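Local coordinates for protein glucose-6-phosphate 1-dehydrogenase (Kluyveromyces lactis, PDB 7E6I) that catalyses the NADP-dependent oxidation of glucose 6-phosphate to 6-phosphogluconolactone, the rate-limiting entry step of the oxidative pentose phosphate pathway, at residues D6-I11 with N39-I44; L98-I103 with E138-E143; E115-F120 with S144-V149; S174-F179 with G425-F430. All coordinates share one frame; numbering follows the deposited sequence.

Contact 1 (D6-I11 with N39-I44)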
loop_
_atom_site.group_PDB
_atom_site.type_symbol
_atom_site.label_atom_id
_atom_site.label_comp_id
_atom_site.label_asym_id
_atom_site.label_seq_id
_atom_site.Cartn_x
_atom_site.Cartn_y
_atom_site.Cartn_z
ATOM N N ASP A 6 5.533 -17.781 17.415
ATOM C CA ASP A 6 6.434 -18.764 16.819
ATOM C C ASP A 6 5.793 -20.147 16.813
ATOM O O ASP A 6 5.256 -20.577 15.790
ATOM C CB ASP A 6 7.770 -18.789 17.568
ATOM C CG ASP A 6 8.922 -19.347 16.725
ATOM O OD1 ASP A 6 8.695 -19.756 15.561
ATOM O OD2 ASP A 6 10.067 -19.376 17.240
ATOM N N GLU A 7 5.814 -20.837 17.949
ATOM C CA GLU A 7 5.367 -22.227 18.030
ATOM C C GLU A 7 3.880 -22.313 18.350
ATOM O O GLU A 7 3.358 -21.545 19.161
ATOM C CB GLU A 7 6.156 -22.999 19.093
ATOM C CG GLU A 7 7.612 -22.563 19.272
ATOM C CD GLU A 7 7.776 -21.265 20.097
ATOM O OE1 GLU A 7 6.891 -20.955 20.930
ATOM O OE2 GLU A 7 8.795 -20.552 19.908
ATOM N N ASN A 8 3.202 -23.254 17.693
ATOM C CA ASN A 8 1.808 -23.593 17.994
ATOM C C ASN A 8 0.868 -22.405 17.809
ATOM O O ASN A 8 -0.199 -22.335 18.429
ATOM C CB ASN A 8 1.680 -24.176 19.405
ATOM C CG ASN A 8 2.712 -25.247 19.675
ATOM O OD1 ASN A 8 2.984 -26.085 18.813
ATOM N ND2 ASN A 8 3.323 -25.202 20.854
ATOM N N THR A 9 1.247 -21.471 16.944
ATOM C CA THR A 9 0.343 -20.411 16.539
ATOM C C THR A 9 -0.682 -20.943 15.547
ATOM O O THR A 9 -0.357 -21.704 14.630
ATOM C CB THR A 9 1.126 -19.258 15.922
ATOM O OG1 THR A 9 2.226 -19.785 15.171
ATOM C CG2 THR A 9 1.686 -18.415 17.006
ATOM N N VAL A 10 -1.933 -20.552 15.741
ATOM C CA VAL A 10 -2.996 -20.911 14.816
ATOM C C VAL A 10 -3.353 -19.669 14.008
ATOM O O VAL A 10 -3.706 -18.619 14.563
ATOM C CB VAL A 10 -4.212 -21.509 15.542
ATOM C CG1 VAL A 10 -4.459 -20.776 16.841
ATOM C CG2 VAL A 10 -5.458 -21.499 14.638
ATOM N N ILE A 11 -3.222 -19.784 12.696
ATOM C CA ILE A 11 -3.607 -18.739 11.766
ATOM C C ILE A 11 -4.899 -19.188 11.104
ATOM O O ILE A 11 -4.915 -20.200 10.394
ATOM C CB ILE A 11 -2.501 -18.484 10.731
ATOM C CG1 ILE A 11 -1.237 -17.962 11.418
ATOM C CG2 ILE A 11 -2.963 -17.525 9.664
ATOM C CD1 ILE A 11 0.014 -18.036 10.536
ATOM N N ASN A 39 6.999 -21.131 11.405
ATOM C CA ASN A 39 7.285 -22.285 12.243
ATOM C C ASN A 39 6.453 -23.485 11.794
ATOM O O ASN A 39 5.255 -23.341 11.518
ATOM C CB ASN A 39 6.988 -21.945 13.702
ATOM C CG ASN A 39 7.446 -23.012 14.662
ATOM O OD1 ASN A 39 7.108 -24.182 14.520
ATOM N ND2 ASN A 39 8.206 -22.607 15.668
ATOM N N PRO A 40 7.051 -24.681 11.715
ATOM C CA PRO A 40 6.300 -25.857 11.236
ATOM C C PRO A 40 5.195 -26.312 12.170
ATOM O O PRO A 40 4.334 -27.084 11.736
ATOM C CB PRO A 40 7.383 -26.935 11.098
ATOM C CG PRO A 40 8.673 -26.174 11.007
ATOM C CD PRO A 40 8.476 -24.988 11.901
ATOM N N THR A 41 5.182 -25.865 13.427
ATOM C CA THR A 41 4.100 -26.182 14.349
ATOM C C THR A 41 2.914 -25.241 14.223
ATOM O O THR A 41 2.110 -25.145 15.158
ATOM C CB THR A 41 4.614 -26.165 15.786
ATOM O OG1 THR A 41 4.750 -24.812 16.231
ATOM C CG2 THR A 41 5.949 -26.865 15.862
ATOM N N THR A 42 2.785 -24.550 13.098
ATOM C CA THR A 42 1.745 -23.553 12.912
ATOM C C THR A 42 0.512 -24.232 12.342
ATOM O O THR A 42 0.609 -24.951 11.343
ATOM C CB THR A 42 2.215 -22.455 11.953
ATOM O OG1 THR A 42 3.274 -21.698 12.556
ATOM C CG2 THR A 42 1.062 -21.522 11.594
ATOM N N LYS A 43 -0.648 -23.994 12.952
ATOM C CA LYS A 43 -1.891 -24.549 12.426
ATOM C C LYS A 43 -2.585 -23.520 11.535
ATOM O O LYS A 43 -3.017 -22.465 12.011
ATOM C CB LYS A 43 -2.818 -25.010 13.551
ATOM C CG LYS A 43 -3.975 -25.865 13.036
ATOM C CD LYS A 43 -4.512 -26.839 14.082
ATOM C CE LYS A 43 -5.536 -27.784 13.477
ATOM N NZ LYS A 43 -5.668 -27.557 12.005
ATOM N N ILE A 44 -2.710 -23.835 10.251
ATOM C CA ILE A 44 -3.338 -22.943 9.283
ATOM C C ILE A 44 -4.734 -23.462 8.972
ATOM O O ILE A 44 -4.889 -24.577 8.460
ATOM C CB ILE A 44 -2.495 -22.821 8.007
ATOM C CG1 ILE A 44 -1.054 -22.477 8.371
ATOM C CG2 ILE A 44 -3.047 -21.745 7.124
ATOM C CD1 ILE A 44 -0.182 -22.208 7.185
#
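V10 and K43 face each other in neighbouring parallel strands, at the buried and tightly packed end of this contact. K43 N donates to T9 O at 2.9 Å, and K43 O takes the hydrogen of I11 N at 2.8 Å, so the two bonds of K43 bracket V10. I11 CD1 rests 3.8 Å from CG2 of T42, a buried threonine that turns its methyl toward I11. I11 and I44, beta-branched residues well suited to strands, share one face of the sheet, both against L29 of helix 19-34, I44 also against F26, whereas V10 and K43 lie toward helix 94-110. Strands 10-14 and 43-48 with helix 19-34 make a beta-alpha-beta unit of the Rossmann-type domain, and the side chain of I44 is about 8 Å from that of A16, a probable NADP+ site. Before the strands begin, the chains become loops and polar groups take over toward solvent. N39 OD1 accepts T41 N at 2.8 Å on an in-plane lone pair, an Asx turn, and takes T41 OG1 at 3.0 Å from above that plane. The first torsion of T41 (77°) sets OG1 between its backbone N and carbonyl carbon, where it also accepts N8 N at 2.6 Å. Outermost, N39 ND2 gives a nearly straight bond (167°) to OD1 of the exposed D6 at 2.9 Å, arriving from above the carboxylate plane, 71° out of it.

Contact 2 (L98-I103 with E138-E143)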
loop_
_atom_site.group_PDB
_atom_site.type_symbol
_atom_site.label_atom_id
_atom_site.label_comp_id
_atom_site.label_asym_id
_atom_site.label_seq_id
_atom_site.Cartn_x
_atom_site.Cartn_y
_atom_site.Cartn_z
ATOM N N LEU A 98 -18.016 -21.481 17.411
ATOM C CA LEU A 98 -17.875 -22.451 18.490
ATOM C C LEU A 98 -17.233 -23.734 17.985
ATOM O O LEU A 98 -16.383 -24.318 18.666
ATOM C CB LEU A 98 -19.231 -22.728 19.125
ATOM C CG LEU A 98 -19.819 -21.473 19.768
ATOM C CD1 LEU A 98 -21.297 -21.644 20.057
ATOM C CD2 LEU A 98 -19.040 -21.109 21.026
ATOM N N GLU A 99 -17.606 -24.179 16.786
ATOM C CA GLU A 99 -16.906 -25.316 16.194
ATOM C C GLU A 99 -15.428 -24.998 15.977
ATOM O O GLU A 99 -14.560 -25.828 16.266
ATOM C CB GLU A 99 -17.579 -25.725 14.882
ATOM C CG GLU A 99 -18.940 -26.408 15.049
ATOM C CD GLU A 99 -19.787 -26.393 13.773
ATOM O OE1 GLU A 99 -19.331 -25.828 12.746
ATOM O OE2 GLU A 99 -20.918 -26.949 13.798
ATOM N N LEU A 100 -15.122 -23.791 15.482
ATOM C CA LEU A 100 -13.727 -23.381 15.327
ATOM C C LEU A 100 -13.026 -23.282 16.677
ATOM O O LEU A 100 -11.891 -23.749 16.826
ATOM C CB LEU A 100 -13.653 -22.050 14.572
ATOM C CG LEU A 100 -12.291 -21.455 14.185
ATOM C CD1 LEU A 100 -11.548 -22.284 13.140
ATOM C CD2 LEU A 100 -12.473 -20.030 13.696
ATOM N N LYS A 101 -13.694 -22.697 17.676
ATOM C CA LYS A 101 -13.137 -22.647 19.025
ATOM C C LYS A 101 -12.741 -24.029 19.523
ATOM O O LYS A 101 -11.798 -24.156 20.309
ATOM C CB LYS A 101 -14.146 -21.994 19.974
ATOM C CG LYS A 101 -13.796 -21.999 21.469
ATOM C CD LYS A 101 -14.727 -21.023 22.198
ATOM C CE LYS A 101 -15.041 -21.418 23.628
ATOM N NZ LYS A 101 -13.853 -21.912 24.383
ATOM N N LYS A 102 -13.427 -25.079 19.057
ATOM C CA LYS A 102 -13.121 -26.435 19.508
ATOM C C LYS A 102 -11.914 -27.010 18.776
ATOM O O LYS A 102 -11.016 -27.582 19.403
ATOM C CB LYS A 102 -14.337 -27.346 19.327
ATOM N N ILE A 103 -11.884 -26.881 17.446
ATOM C CA ILE A 103 -10.700 -27.291 16.691
ATOM C C ILE A 103 -9.448 -26.659 17.282
ATOM O O ILE A 103 -8.417 -27.324 17.450
ATOM C CB ILE A 103 -10.857 -26.927 15.203
ATOM C CG1 ILE A 103 -12.275 -27.234 14.720
ATOM C CG2 ILE A 103 -9.809 -27.652 14.353
ATOM C CD1 ILE A 103 -12.443 -27.140 13.220
ATOM N N GLU A 138 -17.353 -12.311 20.539
ATOM C CA GLU A 138 -18.373 -12.959 21.362
ATOM C C GLU A 138 -18.027 -14.408 21.687
ATOM O O GLU A 138 -18.389 -14.894 22.763
ATOM C CB GLU A 138 -19.748 -12.919 20.672
ATOM C CG GLU A 138 -20.236 -11.528 20.190
ATOM C CD GLU A 138 -21.255 -11.590 19.016
ATOM O OE1 GLU A 138 -22.279 -10.862 19.047
ATOM O OE2 GLU A 138 -21.033 -12.361 18.052
ATOM N N ASN A 139 -17.332 -15.110 20.788
ATOM C CA ASN A 139 -17.185 -16.557 20.888
ATOM C C ASN A 139 -15.751 -17.046 21.026
ATOM O O ASN A 139 -15.531 -18.046 21.706
ATOM C CB ASN A 139 -17.809 -17.240 19.661
ATOM C CG ASN A 139 -19.303 -16.991 19.549
ATOM O OD1 ASN A 139 -20.111 -17.708 20.137
ATOM N ND2 ASN A 139 -19.679 -15.964 18.796
ATOM N N LEU A 140 -14.776 -16.380 20.412
ATOM C CA LEU A 140 -13.426 -16.924 20.274
ATOM C C LEU A 140 -12.377 -15.927 20.748
ATOM O O LEU A 140 -11.393 -15.656 20.060
ATOM C CB LEU A 140 -13.170 -17.304 18.822
ATOM C CG LEU A 140 -12.370 -18.555 18.469
ATOM C CD1 LEU A 140 -12.433 -18.754 16.963
ATOM C CD2 LEU A 140 -10.930 -18.491 18.951
ATOM N N TYR A 141 -12.561 -15.367 21.940
ATOM C CA TYR A 141 -11.623 -14.409 22.515
ATOM C C TYR A 141 -11.207 -14.899 23.898
ATOM O O TYR A 141 -12.064 -15.114 24.761
ATOM C CB TYR A 141 -12.265 -13.022 22.595
ATOM C CG TYR A 141 -11.318 -11.911 22.977
ATOM C CD1 TYR A 141 -11.099 -11.588 24.313
ATOM C CD2 TYR A 141 -10.643 -11.185 22.000
ATOM C CE1 TYR A 141 -10.236 -10.578 24.664
ATOM C CE2 TYR A 141 -9.776 -10.166 22.340
ATOM C CZ TYR A 141 -9.579 -9.868 23.670
ATOM O OH TYR A 141 -8.719 -8.861 24.002
ATOM N N THR A 142 -9.904 -15.076 24.119
ATOM C CA THR A 142 -9.397 -15.484 25.428
ATOM C C THR A 142 -8.605 -14.345 26.061
ATOM O O THR A 142 -7.611 -13.885 25.493
ATOM C CB THR A 142 -8.537 -16.749 25.336
ATOM O OG1 THR A 142 -7.901 -16.982 26.600
ATOM C CG2 THR A 142 -7.483 -16.632 24.254
ATOM N N GLU A 143 -9.039 -13.906 27.247
ATOM C CA GLU A 143 -8.311 -12.892 28.001
ATOM C C GLU A 143 -6.974 -13.397 28.528
ATOM O O GLU A 143 -6.211 -12.612 29.097
ATOM C CB GLU A 143 -9.172 -12.380 29.159
ATOM C CG GLU A 143 -9.948 -11.093 28.850
ATOM C CD GLU A 143 -10.737 -10.559 30.052
ATOM O OE1 GLU A 143 -11.660 -9.736 29.851
ATOM O OE2 GLU A 143 -10.434 -10.960 31.200
#
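L100 and L140 meet where helix 94-110 packs beside the C-terminal end of helix 126-139, two helices on the same face of the parallel Rossmann-type sheet. The contact is small and has no hydrogen bond between its segments. Its apolar part is the two leucines, crossing at about a right angle with L100 CD2 3.5 Å from L140 CD1. L140 is the first residue to leave the helical backbone, and as a buried leucine it suits a place above the sheet, over R118 and F120, while L100 covers T12 and F14. The next residue, K101, adds the aliphatic root of its chain, CB lying 4.2 Å from L140 CG.

The other contacts set carbon against oxygen. L98 crosses N139 at about a right angle, its CD2 3.7 Å from N139 OD1, so an exposed leucine lies against the polar end of an asparagine whose ND2 is already bonded to K135 O and D94 OD1. Lysine suits the partly exposed place of K101, its methylenes packing while NZ reaches a carboxylate: CG is anti to the backbone N (chi1 173°), the chain bends only at chi3 and chi4, and NZ forms a salt bridge with E105. Along the way its methylene CD passes close to the backbone oxygen N139 O, at 3.1 Å.

Contact 3 (E115-F120 with S144-V149)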
loop_
_atom_site.group_PDB
_atom_site.type_symbol
_atom_site.label_atom_id
_atom_site.label_comp_id
_atom_site.label_asym_id
_atom_site.label_seq_id
_atom_site.Cartn_x
_atom_site.Cartn_y
_atom_site.Cartn_z
ATOM N N GLU A 115 -0.526 -20.089 26.707
ATOM C CA GLU A 115 -0.910 -18.782 26.179
ATOM C C GLU A 115 -1.230 -18.959 24.702
ATOM O O GLU A 115 -0.316 -19.001 23.861
ATOM C CB GLU A 115 0.204 -17.758 26.369
ATOM C CG GLU A 115 -0.120 -16.379 25.861
ATOM C CD GLU A 115 1.037 -15.423 26.079
ATOM O OE1 GLU A 115 2.098 -15.605 25.436
ATOM O OE2 GLU A 115 0.895 -14.505 26.916
ATOM N N PRO A 116 -2.503 -19.087 24.351
ATOM C CA PRO A 116 -2.865 -19.162 22.930
ATOM C C PRO A 116 -2.338 -17.955 22.157
ATOM O O PRO A 116 -2.451 -16.808 22.601
ATOM C CB PRO A 116 -4.399 -19.196 22.958
ATOM C CG PRO A 116 -4.770 -19.571 24.356
ATOM C CD PRO A 116 -3.673 -19.093 25.244
ATOM N N HIS A 117 -1.734 -18.226 21.001
ATOM C CA HIS A 117 -1.293 -17.196 20.061
ATOM C C HIS A 117 -2.083 -17.385 18.771
ATOM O O HIS A 117 -1.850 -18.353 18.037
ATOM C CB HIS A 117 0.203 -17.296 19.777
ATOM C CG HIS A 117 1.080 -16.943 20.936
ATOM N ND1 HIS A 117 2.423 -17.254 20.966
ATOM C CD2 HIS A 117 0.812 -16.316 22.107
ATOM C CE1 HIS A 117 2.947 -16.826 22.102
ATOM N NE2 HIS A 117 1.989 -16.256 22.813
ATOM N N ARG A 118 -3.004 -16.468 18.482
ATOM C CA ARG A 118 -3.944 -16.640 17.376
ATOM C C ARG A 118 -3.938 -15.429 16.453
ATOM O O ARG A 118 -4.133 -14.290 16.902
ATOM C CB ARG A 118 -5.366 -16.889 17.904
ATOM C CG ARG A 118 -5.439 -18.041 18.893
ATOM C CD ARG A 118 -6.820 -18.225 19.453
ATOM N NE ARG A 118 -6.869 -19.335 20.400
ATOM C CZ ARG A 118 -7.709 -19.395 21.425
ATOM N NH1 ARG A 118 -8.573 -18.409 21.638
ATOM N NH2 ARG A 118 -7.692 -20.441 22.231
ATOM N N LEU A 119 -3.723 -15.680 15.163
ATOM C CA LEU A 119 -3.825 -14.662 14.128
ATOM C C LEU A 119 -5.063 -14.957 13.287
ATOM O O LEU A 119 -5.249 -16.085 12.820
ATOM C CB LEU A 119 -2.562 -14.628 13.254
ATOM C CG LEU A 119 -2.460 -13.561 12.146
ATOM C CD1 LEU A 119 -2.408 -12.169 12.760
ATOM C CD2 LEU A 119 -1.247 -13.779 11.219
ATOM N N PHE A 120 -5.922 -13.955 13.125
ATOM C CA PHE A 120 -7.091 -14.039 12.256
ATOM C C PHE A 120 -6.877 -13.117 11.065
ATOM O O PHE A 120 -6.873 -11.891 11.219
ATOM C CB PHE A 120 -8.356 -13.655 13.018
ATOM C CG PHE A 120 -8.657 -14.555 14.170
ATOM C CD1 PHE A 120 -9.257 -15.790 13.966
ATOM C CD2 PHE A 120 -8.318 -14.181 15.459
ATOM C CE1 PHE A 120 -9.528 -16.631 15.033
ATOM C CE2 PHE A 120 -8.587 -15.018 16.532
ATOM C CZ PHE A 120 -9.187 -16.246 16.320
ATOM N N SER A 144 -6.667 -14.678 28.332
ATOM C CA SER A 144 -5.420 -15.279 28.782
ATOM C C SER A 144 -4.541 -15.743 27.626
ATOM O O SER A 144 -3.599 -16.516 27.837
ATOM C CB SER A 144 -5.718 -16.448 29.716
ATOM O OG SER A 144 -5.800 -17.640 28.956
ATOM N N GLY A 145 -4.844 -15.323 26.408
ATOM C CA GLY A 145 -3.940 -15.499 25.291
ATOM C C GLY A 145 -3.814 -14.166 24.590
ATOM O O GLY A 145 -4.309 -13.156 25.100
ATOM N N ILE A 146 -3.172 -14.129 23.431
ATOM C CA ILE A 146 -3.140 -12.918 22.622
ATOM C C ILE A 146 -3.663 -13.251 21.226
ATOM O O ILE A 146 -3.262 -14.257 20.627
ATOM C CB ILE A 146 -1.726 -12.292 22.591
ATOM C CG1 ILE A 146 -1.501 -11.466 21.321
ATOM C CG2 ILE A 146 -0.639 -13.338 22.822
ATOM C CD1 ILE A 146 -2.159 -10.069 21.375
ATOM N N GLN A 147 -4.592 -12.434 20.736
ATOM C CA GLN A 147 -5.150 -12.581 19.398
ATOM C C GLN A 147 -4.938 -11.297 18.605
ATOM O O GLN A 147 -5.025 -10.191 19.151
ATOM C CB GLN A 147 -6.652 -12.917 19.431
ATOM C CG GLN A 147 -7.430 -12.094 20.426
ATOM C CD GLN A 147 -7.650 -12.853 21.733
ATOM O OE1 GLN A 147 -8.057 -14.014 21.723
ATOM N NE2 GLN A 147 -7.353 -12.207 22.862
ATOM N N ARG A 148 -4.668 -11.454 17.314
ATOM C CA ARG A 148 -4.459 -10.345 16.400
ATOM C C ARG A 148 -5.304 -10.575 15.157
ATOM O O ARG A 148 -5.368 -11.695 14.642
ATOM C CB ARG A 148 -2.979 -10.221 16.019
ATOM C CG ARG A 148 -2.082 -9.795 17.167
ATOM C CD ARG A 148 -0.603 -9.938 16.825
ATOM N NE ARG A 148 0.235 -9.685 17.994
ATOM C CZ ARG A 148 1.439 -10.217 18.188
ATOM N NH1 ARG A 148 1.967 -11.041 17.287
ATOM N NH2 ARG A 148 2.113 -9.920 19.292
ATOM N N VAL A 149 -5.964 -9.531 14.667
ATOM C CA VAL A 149 -6.752 -9.664 13.450
ATOM C C VAL A 149 -6.207 -8.703 12.397
ATOM O O VAL A 149 -5.919 -7.539 12.690
ATOM C CB VAL A 149 -8.262 -9.467 13.701
ATOM C CG1 VAL A 149 -8.541 -8.892 15.089
ATOM C CG2 VAL A 149 -8.909 -8.638 12.595
#
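In the parallel sheet of the NADP-binding domain, H117 to F120 pair in register with I146 to V149, the strand axes 4.7 Å apart and only 13° off parallel. I146 N donates to P116 O, and R118 N answers to I146 O. R148 N then bonds to R118 O, and F120 N follows on R148 O at 2.8 Å, almost straight at 174°. A CB on G145 would stand about 2.6 Å from P116 O, a clash, so a residue without a side chain suits this place. The pair brackets helix 126-139 in a beta-alpha-beta unit, strand 117-122 and strand 146-152 being its two strands. On the face carrying R118 and F120, the F120 ring and the Q147 amide run side by side, nearly coplanar, with Q147 CB 4.1 Å from CE2 at the ring edge; the Q147 amide itself is held by T142 O, and the R118 guanidinium by E108. On the other face I146 CG2 presses 3.4 Å from H117 CD2. The H117 ring is steadied within its own segment by NE2 donating to E115 OE1 at 2.7 Å, close to the ring plane. Deeper in, L119 CD1 lies 3.8 Å from the methylene CB of R148, whose extended chain carries its guanidinium on to T3 O and the ring of F5.

Contact 4 (S174-F179 with G425-F430)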
loop_
_atom_site.group_PDB
_atom_site.type_symbol
_atom_site.label_atom_id
_atom_site.label_comp_id
_atom_site.label_asym_id
_atom_site.label_seq_id
_atom_site.Cartn_x
_atom_site.Cartn_y
_atom_site.Cartn_z
ATOM N N SER A 174 -8.877 -3.588 20.032
ATOM C CA SER A 174 -8.067 -2.398 20.227
ATOM C C SER A 174 -7.040 -2.237 19.104
ATOM O O SER A 174 -6.781 -3.151 18.312
ATOM C CB SER A 174 -7.347 -2.481 21.557
ATOM O OG SER A 174 -6.363 -3.489 21.455
ATOM N N GLU A 175 -6.433 -1.047 19.062
ATOM C CA GLU A 175 -5.385 -0.777 18.089
ATOM C C GLU A 175 -4.248 -1.778 18.204
ATOM O O GLU A 175 -3.626 -2.127 17.195
ATOM C CB GLU A 175 -4.872 0.656 18.257
ATOM C CG GLU A 175 -5.882 1.715 17.821
ATOM C CD GLU A 175 -6.342 1.529 16.376
ATOM O OE1 GLU A 175 -5.471 1.474 15.472
ATOM O OE2 GLU A 175 -7.573 1.434 16.141
ATOM N N ASP A 176 -3.990 -2.287 19.411
ATOM C CA ASP A 176 -2.896 -3.236 19.604
ATOM C C ASP A 176 -3.169 -4.583 18.948
ATOM O O ASP A 176 -2.223 -5.257 18.520
ATOM C CB ASP A 176 -2.623 -3.421 21.090
ATOM C CG ASP A 176 -1.609 -2.424 21.610
ATOM O OD1 ASP A 176 -0.483 -2.355 21.049
ATOM O OD2 ASP A 176 -1.940 -1.700 22.573
ATOM N N GLU A 177 -4.439 -4.990 18.856
ATOM C CA GLU A 177 -4.819 -6.253 18.236
ATOM C C GLU A 177 -5.146 -6.123 16.751
ATOM O O GLU A 177 -5.177 -7.140 16.041
ATOM C CB GLU A 177 -6.032 -6.843 18.965
ATOM C CG GLU A 177 -5.828 -7.004 20.473
ATOM C CD GLU A 177 -7.137 -7.150 21.240
ATOM O OE1 GLU A 177 -7.257 -8.123 22.020
ATOM O OE2 GLU A 177 -8.038 -6.289 21.067
ATOM N N LEU A 178 -5.395 -4.902 16.273
ATOM C CA LEU A 178 -5.803 -4.630 14.899
ATOM C C LEU A 178 -4.588 -4.385 14.007
ATOM O O LEU A 178 -3.695 -3.609 14.361
ATOM C CB LEU A 178 -6.711 -3.404 14.885
ATOM C CG LEU A 178 -8.173 -3.547 14.487
ATOM C CD1 LEU A 178 -8.591 -5.016 14.420
ATOM C CD2 LEU A 178 -9.035 -2.741 15.439
ATOM N N PHE A 179 -4.557 -5.026 12.844
ATOM C CA PHE A 179 -3.470 -4.818 11.884
ATOM C C PHE A 179 -4.091 -4.473 10.531
ATOM O O PHE A 179 -4.423 -5.370 9.747
ATOM C CB PHE A 179 -2.577 -6.036 11.802
ATOM C CG PHE A 179 -1.664 -6.203 12.988
ATOM C CD1 PHE A 179 -2.162 -6.648 14.205
ATOM C CD2 PHE A 179 -0.304 -5.899 12.888
ATOM C CE1 PHE A 179 -1.320 -6.799 15.295
ATOM C CE2 PHE A 179 0.543 -6.044 13.967
ATOM C CZ PHE A 179 0.039 -6.502 15.175
ATOM N N GLY A 425 4.146 -8.874 15.882
ATOM C CA GLY A 425 3.497 -7.831 16.661
ATOM C C GLY A 425 3.918 -6.400 16.359
ATOM O O GLY A 425 3.641 -5.502 17.164
ATOM N N ASP A 426 4.557 -6.148 15.210
ATOM C CA ASP A 426 5.118 -4.832 14.890
ATOM C C ASP A 426 4.124 -4.035 14.048
ATOM O O ASP A 426 3.894 -4.366 12.880
ATOM C CB ASP A 426 6.451 -4.997 14.159
ATOM C CG ASP A 426 7.113 -3.670 13.829
ATOM O OD1 ASP A 426 6.489 -2.597 14.035
ATOM O OD2 ASP A 426 8.286 -3.698 13.382
ATOM N N HIS A 427 3.572 -2.957 14.621
ATOM C CA HIS A 427 2.554 -2.160 13.939
ATOM C C HIS A 427 3.126 -1.140 12.949
ATOM O O HIS A 427 2.347 -0.358 12.385
ATOM C CB HIS A 427 1.674 -1.443 14.963
ATOM C CG HIS A 427 0.594 -2.308 15.529
ATOM N ND1 HIS A 427 0.730 -2.983 16.725
ATOM C CD2 HIS A 427 -0.633 -2.632 15.047
ATOM C CE1 HIS A 427 -0.376 -3.668 16.964
ATOM N NE2 HIS A 427 -1.219 -3.471 15.964
ATOM N N SER A 428 4.440 -1.168 12.690
ATOM C CA SER A 428 5.099 -0.073 11.975
ATOM C C SER A 428 4.543 0.096 10.569
ATOM O O SER A 428 4.417 1.219 10.074
ATOM C CB SER A 428 6.599 -0.328 11.908
ATOM O OG SER A 428 7.137 -0.348 13.210
ATOM N N ASN A 429 4.190 -1.010 9.917
ATOM C CA ASN A 429 3.720 -0.998 8.541
ATOM C C ASN A 429 2.216 -1.212 8.435
ATOM O O ASN A 429 1.742 -1.771 7.439
ATOM C CB ASN A 429 4.469 -2.065 7.749
ATOM C CG ASN A 429 5.973 -1.883 7.821
ATOM O OD1 ASN A 429 6.448 -0.772 8.000
ATOM N ND2 ASN A 429 6.723 -2.972 7.693
ATOM N N PHE A 430 1.446 -0.774 9.428
ATOM C CA PHE A 430 -0.002 -0.909 9.383
ATOM C C PHE A 430 -0.652 0.416 9.768
ATOM O O PHE A 430 -0.062 1.218 10.496
ATOM C CB PHE A 430 -0.475 -2.032 10.299
ATOM C CG PHE A 430 0.145 -3.364 9.989
ATOM C CD1 PHE A 430 1.374 -3.716 10.525
ATOM C CD2 PHE A 430 -0.504 -4.266 9.167
ATOM C CE1 PHE A 430 1.940 -4.947 10.229
ATOM C CE2 PHE A 430 0.047 -5.495 8.876
ATOM C CZ PHE A 430 1.265 -5.845 9.400
#
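F179 and F430 bring the two backbones nearest, their CA atoms 5.8 Å apart, where the start of strand 178-181 meets an irregular loop that leaves helix 414-423 through G425, a glycine whose positive phi completes a Schellman motif. The side chains build an aromatic cluster around F179. The H427 imidazole lies over one face of the F179 ring as an offset stack, centroids 3.9 Å apart and planes 19° from parallel, with NE2 over the face, offset toward the rim. The same NE2 donates to L178 O at 3.0 Å. That bond is bent (131° at the hydrogen): L178 O lies in the imidazole plane, but the donor stands above the plane of the L178 carbonyl. Histidine suits the position because one flat group can both stack and donate from its edge. D176 OD1, 4.5 Å from H427 ND1, might make a positive charge on the ring easier to hold.

F179 also turns an edge to F430. CD2 points over the centre of the F430 ring in a T-shaped pair, the planes 86° apart, and F179 CB adds a CH-pi contact over that face, 4.2 Å from the centroid. On the loop itself, D426 OD1 accepts S428 N at 2.8 Å, an Asx turn that spans H427. Around the cluster, F179 packs on A422 of helix 414-423 and on R148 and I150 of strand 146-152. F430 lies against L418 of that helix, and H427 against E264 and R267 of helix 263-276.

In the fold
Contacts 1, 3 and 4 reach one parallel six-stranded sheet: strand 10-14 lies between 43-48 and 117-122, and 146-152 lies between 117-122 and 178-181. Contacts 1 and 3 have centres about 11 Å apart, contacts 3 and 4 about 13 Å, and backbone hydrogen bonds link each pair. Contact 2, about 11 Å from contact 3 between centres, packs helices on that sheet; its segments alternate along the chain with those of contact 3. Contact 1 closes before the others open. Contact 4, its segments 246 residues apart at their closest ends, joins edge strand 178-181 of the coenzyme-binding domain to a loop of the C-terminal domain, with the side chain of F430 about 6 Å from that of L185, a probable glucose 6-phosphate site.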